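Geranyltranstransferase (Enterococcus faecalis, PDB 3P8L) probably catalyses the magnesium-dependent condensation of isopentenyl diphosphate with geranyl diphosphate to give farnesyl diphosphate. Local coordinates at residues G161-G164 with D165-G168; E176-A179 with A180-K184. All coordinates share one frame; numbering follows the deposited sequence.

Contact 1. Residues G161-G164 with D165-G168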
loop_
_atom_site.group_PDB
_atom_site.type_symbol
_atom_site.label_atom_id
_atom_site.label_comp_id
_atom_site.label_asym_id
_atom_site.label_seq_id
_atom_site.Cartn_x
_atom_site.Cartn_y
_atom_site.Cartn_z
ATOM N N GLY A 161 -4.089 -11.210 9.382
ATOM C CA GLY A 161 -3.404 -12.490 9.616
ATOM C C GLY A 161 -2.116 -12.379 10.420
ATOM O O GLY A 161 -1.873 -13.201 11.313
ATOM N N GLN A 162 -1.284 -11.381 10.090
ATOM C CA GLN A 162 -0.035 -11.127 10.806
ATOM C C GLN A 162 -0.346 -10.756 12.261
ATOM O O GLN A 162 0.341 -11.204 13.193
ATOM C CB GLN A 162 0.791 -10.023 10.107
ATOM C CG GLN A 162 1.389 -10.442 8.738
ATOM C CD GLN A 162 2.105 -9.313 7.982
ATOM O OE1 GLN A 162 1.704 -8.156 8.031
ATOM N NE2 GLN A 162 3.147 -9.669 7.250
ATOM N N MET A 163 -1.372 -9.925 12.441
ATOM C CA MET A 163 -1.807 -9.541 13.784
ATOM C C MET A 163 -2.309 -10.768 14.572
ATOM O O MET A 163 -1.906 -10.976 15.721
ATOM C CB MET A 163 -2.845 -8.413 13.745
ATOM C CG MET A 163 -3.150 -7.794 15.140
ATOM S SD MET A 163 -1.926 -6.651 15.823
ATOM C CE MET A 163 -0.733 -7.721 16.537
ATOM N N GLY A 164 -3.139 -11.591 13.926
ATOM C CA GLY A 164 -3.595 -12.862 14.490
ATOM C C GLY A 164 -2.462 -13.780 14.918
ATOM O O GLY A 164 -2.500 -14.342 16.017
ATOM N N ASP A 165 -1.446 -13.912 14.063
ATOM C CA ASP A 165 -0.274 -14.762 14.345
ATOM C C ASP A 165 0.509 -14.334 15.587
ATOM O O ASP A 165 0.928 -15.175 16.382
ATOM C CB ASP A 165 0.669 -14.827 13.136
ATOM C CG ASP A 165 1.612 -16.027 13.186
ATOM O OD1 ASP A 165 1.148 -17.160 13.428
ATOM O OD2 ASP A 165 2.824 -15.845 12.968
ATOM N N ILE A 166 0.695 -13.028 15.746
ATOM C CA ILE A 166 1.389 -12.456 16.901
ATOM C C ILE A 166 0.584 -12.647 18.205
ATOM O O ILE A 166 1.146 -12.979 19.248
ATOM C CB ILE A 166 1.736 -10.973 16.631
ATOM C CG1 ILE A 166 2.872 -10.895 15.598
ATOM C CG2 ILE A 166 2.090 -10.216 17.928
ATOM C CD1 ILE A 166 2.943 -9.593 14.853
ATOM N N GLU A 167 -0.730 -12.470 18.130
ATOM C CA GLU A 167 -1.605 -12.719 19.277
ATOM C C GLU A 167 -1.569 -14.184 19.717
ATOM O O GLU A 167 -1.705 -14.485 20.901
ATOM C CB GLU A 167 -3.034 -12.290 18.962
ATOM C CG GLU A 167 -3.224 -10.787 18.989
ATOM C CD GLU A 167 -4.660 -10.377 18.734
ATOM O OE1 GLU A 167 -5.228 -9.642 19.570
ATOM O OE2 GLU A 167 -5.223 -10.795 17.702
ATOM N N GLY A 168 -1.348 -15.078 18.754
ATOM C CA GLY A 168 -1.203 -16.508 19.009
ATOM C C GLY A 168 0.097 -16.956 19.658
ATOM O O GLY A 168 0.243 -18.128 19.987
#
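M163 and I166 meet on one side of the last turns of the alpha-helix 158-167, part of the all-helical polyprenyl synthase fold. M163 CB heads away from residues 165-168, and CG lies anti to the backbone N (chi1 -170°). Bends at chi2 and chi3 then fold the chain back, and the terminal CE lies 4.0 Å from I166 CG2 and 4.1 Å from I166 CB, an apolar contact. The other branch of I166 turns toward the preceding turn, where CD1 sits 3.5 Å from Q162 O. Four i to i+4 backbone hydrogen bonds hold this framework, from the N atoms of D165, I166, E167 and G168 to the O atoms of G161, Q162, M163 and G164. The straightest joins E167 N to M163 O at 3.1 Å (N-H...O angle 164°), whereas the final one is more bent at 142°. Around it the second subunit closes in, its L119 packing on Q162 and I166 and its N35 on M163. Along E167, CB lies 3.6 Å from G164 O, CG passes 3.5 Å from M163 O, and CD is 4.1 Å from that same M163 O. Extended beyond CG, the chain ends with OE2 accepting a hydrogen bond from ND2 of N35 of the second subunit.

Contact 2. Residues E176-A179 with A180-K184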
loop_
_atom_site.group_PDB
_atom_site.type_symbol
_atom_site.label_atom_id
_atom_site.label_comp_id
_atom_site.label_asym_id
_atom_site.label_seq_id
_atom_site.Cartn_x
_atom_site.Cartn_y
_atom_site.Cartn_z
ATOM N N GLU A 176 -8.869 -24.568 14.422
ATOM C CA GLU A 176 -9.678 -23.726 13.541
ATOM C C GLU A 176 -9.278 -22.243 13.606
ATOM O O GLU A 176 -9.473 -21.499 12.637
ATOM C CB GLU A 176 -11.167 -23.913 13.843
ATOM C CG GLU A 176 -11.679 -25.358 13.651
ATOM C CD GLU A 176 -11.400 -26.284 14.845
ATOM O OE1 GLU A 176 -11.419 -27.517 14.650
ATOM O OE2 GLU A 176 -11.153 -25.785 15.969
ATOM N N GLU A 177 -8.722 -21.828 14.746
ATOM C CA GLU A 177 -8.126 -20.501 14.888
ATOM C C GLU A 177 -6.819 -20.413 14.093
ATOM O O GLU A 177 -6.575 -19.411 13.415
ATOM C CB GLU A 177 -7.863 -20.174 16.358
ATOM C CG GLU A 177 -9.116 -19.875 17.183
ATOM C CD GLU A 177 -8.810 -19.663 18.663
ATOM O OE1 GLU A 177 -8.024 -20.441 19.250
ATOM O OE2 GLU A 177 -9.366 -18.710 19.243
ATOM N N LEU A 178 -5.997 -21.463 14.188
ATOM C CA LEU A 178 -4.761 -21.602 13.416
ATOM C C LEU A 178 -5.020 -21.554 11.910
ATOM O O LEU A 178 -4.333 -20.826 11.186
ATOM C CB LEU A 178 -4.024 -22.896 13.784
ATOM C CG LEU A 178 -2.683 -23.198 13.093
ATOM C CD1 LEU A 178 -1.570 -22.246 13.537
ATOM C CD2 LEU A 178 -2.263 -24.634 13.342
ATOM N N ALA A 179 -6.018 -22.313 11.456
ATOM C CA ALA A 179 -6.382 -22.350 10.050
ATOM C C ALA A 179 -6.839 -20.988 9.547
ATOM O O ALA A 179 -6.507 -20.616 8.423
ATOM C CB ALA A 179 -7.445 -23.405 9.783
ATOM N N ALA A 180 -7.574 -20.252 10.388
ATOM C CA ALA A 180 -8.045 -18.903 10.062
ATOM C C ALA A 180 -6.890 -17.911 9.994
ATOM O O ALA A 180 -6.887 -17.026 9.140
ATOM C CB ALA A 180 -9.088 -18.421 11.061
ATOM N N VAL A 181 -5.926 -18.065 10.903
ATOM C CA VAL A 181 -4.702 -17.265 10.880
ATOM C C VAL A 181 -3.905 -17.528 9.595
ATOM O O VAL A 181 -3.561 -16.578 8.886
ATOM C CB VAL A 181 -3.839 -17.469 12.155
ATOM C CG1 VAL A 181 -2.405 -16.955 11.955
ATOM C CG2 VAL A 181 -4.479 -16.757 13.335
ATOM N N HIS A 182 -3.659 -18.805 9.281
ATOM C CA HIS A 182 -2.897 -19.179 8.080
ATOM C C HIS A 182 -3.595 -18.716 6.813
ATOM O O HIS A 182 -2.943 -18.253 5.885
ATOM C CB HIS A 182 -2.632 -20.689 8.008
ATOM C CG HIS A 182 -1.583 -21.172 8.967
ATOM N ND1 HIS A 182 -0.733 -20.319 9.640
ATOM C CD2 HIS A 182 -1.228 -22.426 9.340
ATOM C CE1 HIS A 182 0.089 -21.025 10.398
ATOM N NE2 HIS A 182 -0.189 -22.307 10.233
ATOM N N GLU A 183 -4.921 -18.828 6.804
ATOM C CA GLU A 183 -5.755 -18.413 5.683
ATOM C C GLU A 183 -5.627 -16.929 5.355
ATOM O O GLU A 183 -5.692 -16.533 4.187
ATOM C CB GLU A 183 -7.208 -18.702 6.022
ATOM C CG GLU A 183 -8.123 -18.932 4.856
ATOM C CD GLU A 183 -9.361 -19.696 5.295
ATOM O OE1 GLU A 183 -9.222 -20.870 5.714
ATOM O OE2 GLU A 183 -10.468 -19.117 5.245
ATOM N N LYS A 184 -5.491 -16.097 6.382
ATOM C CA LYS A 184 -5.355 -14.656 6.139
ATOM C C LYS A 184 -3.897 -14.274 5.892
ATOM O O LYS A 184 -3.605 -13.545 4.953
ATOM C CB LYS A 184 -5.979 -13.823 7.264
ATOM C CG LYS A 184 -7.513 -13.863 7.287
ATOM C CD LYS A 184 -8.099 -12.971 8.384
ATOM C CE LYS A 184 -7.985 -13.593 9.780
ATOM N NZ LYS A 184 -8.960 -14.701 9.992
#
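L178 and H182, one helical turn apart on helix 175-200, make an off-centre CH-pi contact. L178 CG is 4.3 Å from the centroid of the imidazole, 29° off the ring normal, and CD1 comes to 3.6 Å from H182 NE2. Two different first torsions produce this pairing: L178 carries CG anti to its own N (chi1 -179°), while H182 places CG beside its backbone N, with the ring lying over L178 O. That same carbonyl oxygen receives the H182 amide, N to O 2.9 Å, in a nearly straight bond. V181 sends CG2 back along the helix to 3.4 Å from E177 O, and A179 O takes the amide of E183. K184 curls at its last two torsions and returns NZ to A180 O, at 3.2 Å; its own backbone N bonds to the same oxygen from the opposite face of the carbonyl plane. Y253 and L256 of helix 253-257 pack on L178, and Q223 of helix 205-230 touches H182. The chemistry is therefore mixed: the lysine ammonium gains a backbone acceptor, whereas H182 NE2, buried against leucine carbons, has no polar partner in the model, a setting that would probably disfavour a charged imidazole.

From the N terminus, contact 1 comes first, at the end of helix 158-167, and contact 2 follows near the start of helix 175-200. Each joins consecutive residues within one helix, so neither closes a long loop; they stand in series, without nesting or crossing. The connection up to residue 174 brings the chain back and the helices pack side by side, contact centres about 9 Å apart. V181 is the main bridge: its CG1 lies 3.8 Å from G161 O and its CG2 3.9 Å from G164 C. K184 CB approaches G161 CA to 3.7 Å. Contact 1 faces the second subunit at several residues; contact 2 reaches that subunit's E34 through K184, and also meets helices 205-230 and 253-257.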